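Long-range contact in purine nucleoside phosphorylase (Schistosoma mansoni, PDB 6BJ6), which catalyses the reversible phosphorolysis of purine nucleosides such as inosine and guanosine, releasing the free base and a pentose 1-phosphate: residues T116-G121 with L242-S247. Numbering follows the deposited sequence.
Sequences TNLAGG and LIANNS. With DTS (2-{[(S)-phenylsulfinyl]methyl}benzoic acid), chain F.
Leu242 N donates to Asn117 O (3.0 Å), starting a parallel ladder between strands 112-121 and 236-246 of the mixed sheet of this phosphorylase fold. The rungs continue with Ala119 N to Leu242 O and Ala244 N to Ala119 O, the latter almost straight (171°). A beta bulge follows: Ala244 takes a helical backbone conformation, its CB lying 3.7 Å from Ala119 O, and the pairing slips by one residue. Beyond it the strands are bonded again where Gly121 N reaches Asn245 O (2.8 Å) and Gly121 O accepts from Ser247 N, the first residue of helix 247-253. Ile243 CG2, anti to its own N, packs against Gly121 N.

On the side facing helix 259-283, Leu118 and Leu242 run alongside each other, with their CD2 methyls 3.9 Å apart. In contrast to the closely packed Gly121, Asn117 and Gly120 are less covered by the partner strand, and the bound sulfoxide DTS lies over this part on the Leu118 face, above Leu118 and Ala244: its C12 sits 3.6 Å from Gly120 N, probably in the nucleoside pocket. Asn117 ND2 steadies the carboxylate end, donating to DTS O1 (2.8 Å) and, in its own amide plane, to a lone pair of Leu118 O.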
# COMPACT_ATOMS: atom_id res chain seq x y z
N THR A 116 -9.86 5.52 -21.68
CA THR A 116 -9.62 4.16 -22.17
C THR A 116 -8.20 3.71 -21.80
O THR A 116 -7.27 4.52 -21.76
CB THR A 116 -9.81 4.05 -23.69
OG1 THR A 116 -8.84 4.86 -24.38
CG2 THR A 116 -11.17 4.52 -24.12
N ASN A 117 -8.02 2.41 -21.55
CA ASN A 117 -6.67 1.88 -21.38
C ASN A 117 -6.67 0.36 -21.56
O ASN A 117 -7.68 -0.30 -21.35
CB ASN A 117 -6.09 2.23 -20.00
CG ASN A 117 -4.54 2.52 -20.03
OD1 ASN A 117 -4.11 3.68 -20.14
ND2 ASN A 117 -3.72 1.48 -19.92
N LEU A 118 -5.51 -0.17 -21.97
CA LEU A 118 -5.29 -1.62 -21.96
C LEU A 118 -5.26 -2.16 -20.53
O LEU A 118 -4.82 -1.47 -19.60
CB LEU A 118 -3.97 -1.94 -22.64
CG LEU A 118 -3.92 -1.76 -24.18
CD1 LEU A 118 -2.52 -1.41 -24.67
CD2 LEU A 118 -4.37 -3.09 -24.83
N ALA A 119 -5.67 -3.43 -20.37
CA ALA A 119 -5.75 -4.07 -19.05
C ALA A 119 -5.71 -5.59 -19.17
O ALA A 119 -5.87 -6.15 -20.26
CB ALA A 119 -7.02 -3.66 -18.29
N GLY A 120 -5.50 -6.25 -18.03
CA GLY A 120 -5.49 -7.73 -17.95
C GLY A 120 -6.84 -8.27 -17.53
O GLY A 120 -7.50 -7.71 -16.65
N GLY A 121 -7.25 -9.39 -18.14
CA GLY A 121 -8.51 -10.02 -17.80
C GLY A 121 -8.40 -11.03 -16.65
O GLY A 121 -7.48 -11.83 -16.60
N LEU A 242 -9.62 -2.21 -22.55
CA LEU A 242 -9.39 -3.14 -23.65
C LEU A 242 -8.53 -4.30 -23.14
O LEU A 242 -7.41 -4.09 -22.64
CB LEU A 242 -8.70 -2.44 -24.84
CG LEU A 242 -8.19 -3.35 -25.96
CD1 LEU A 242 -9.32 -4.17 -26.63
CD2 LEU A 242 -7.48 -2.54 -27.05
N ILE A 243 -9.07 -5.52 -23.20
CA ILE A 243 -8.46 -6.68 -22.57
C ILE A 243 -7.31 -7.22 -23.42
O ILE A 243 -7.52 -7.64 -24.57
CB ILE A 243 -9.51 -7.77 -22.30
CG1 ILE A 243 -10.63 -7.25 -21.38
CG2 ILE A 243 -8.87 -9.01 -21.71
CD1 ILE A 243 -10.15 -6.70 -20.00
N ALA A 244 -6.10 -7.25 -22.85
CA ALA A 244 -4.94 -7.72 -23.60
C ALA A 244 -4.81 -9.25 -23.57
O ALA A 244 -4.32 -9.85 -24.54
CB ALA A 244 -3.66 -7.09 -23.03
N ASN A 245 -5.23 -9.88 -22.48
CA ASN A 245 -5.01 -11.31 -22.23
C ASN A 245 -5.92 -11.72 -21.09
O ASN A 245 -6.42 -10.86 -20.35
CB ASN A 245 -3.55 -11.59 -21.84
CG ASN A 245 -3.24 -11.06 -20.45
OD1 ASN A 245 -3.41 -9.88 -20.20
ND2 ASN A 245 -2.87 -11.93 -19.53
N ASN A 246 -6.12 -13.04 -20.91
CA ASN A 246 -6.76 -13.55 -19.70
C ASN A 246 -5.69 -14.10 -18.76
O ASN A 246 -5.09 -15.14 -19.02
CB ASN A 246 -7.83 -14.60 -20.00
CG ASN A 246 -8.65 -14.90 -18.78
OD1 ASN A 246 -8.13 -15.42 -17.80
ND2 ASN A 246 -9.92 -14.49 -18.79
N SER A 247 -5.44 -13.39 -17.65
CA SER A 247 -4.34 -13.78 -16.77
C SER A 247 -4.65 -15.03 -15.96
O SER A 247 -3.71 -15.70 -15.52
CB SER A 247 -4.00 -12.64 -15.80
OG SER A 247 -3.28 -11.63 -16.47
C12 DTS F . -2.03 -5.29 -17.55
C13 DTS F . -2.00 -3.97 -17.43
C11 DTS F . -1.97 -5.91 -18.94
C10 DTS F . -1.87 -5.11 -19.99
C9 DTS F . -1.81 -3.60 -19.85
C8 DTS F . -1.92 -3.05 -18.65
C7 DTS F . -0.02 -0.79 -18.38
C4 DTS F . 1.77 -2.97 -20.97
C5 DTS F . 1.27 -2.56 -19.83
C6 DTS F . 0.57 -1.20 -19.73
C3 DTS F . 1.69 -2.10 -22.18
C2 DTS F . 1.10 -0.94 -22.13
C1 DTS F . 0.49 -0.44 -20.82
O2 DTS F . -2.91 -0.39 -18.00
S DTS F . -1.81 -1.26 -18.38
C DTS F . -0.17 0.93 -20.82
O1 DTS F . -0.88 1.32 -19.85
O DTS F . 0.03 1.71 -21.79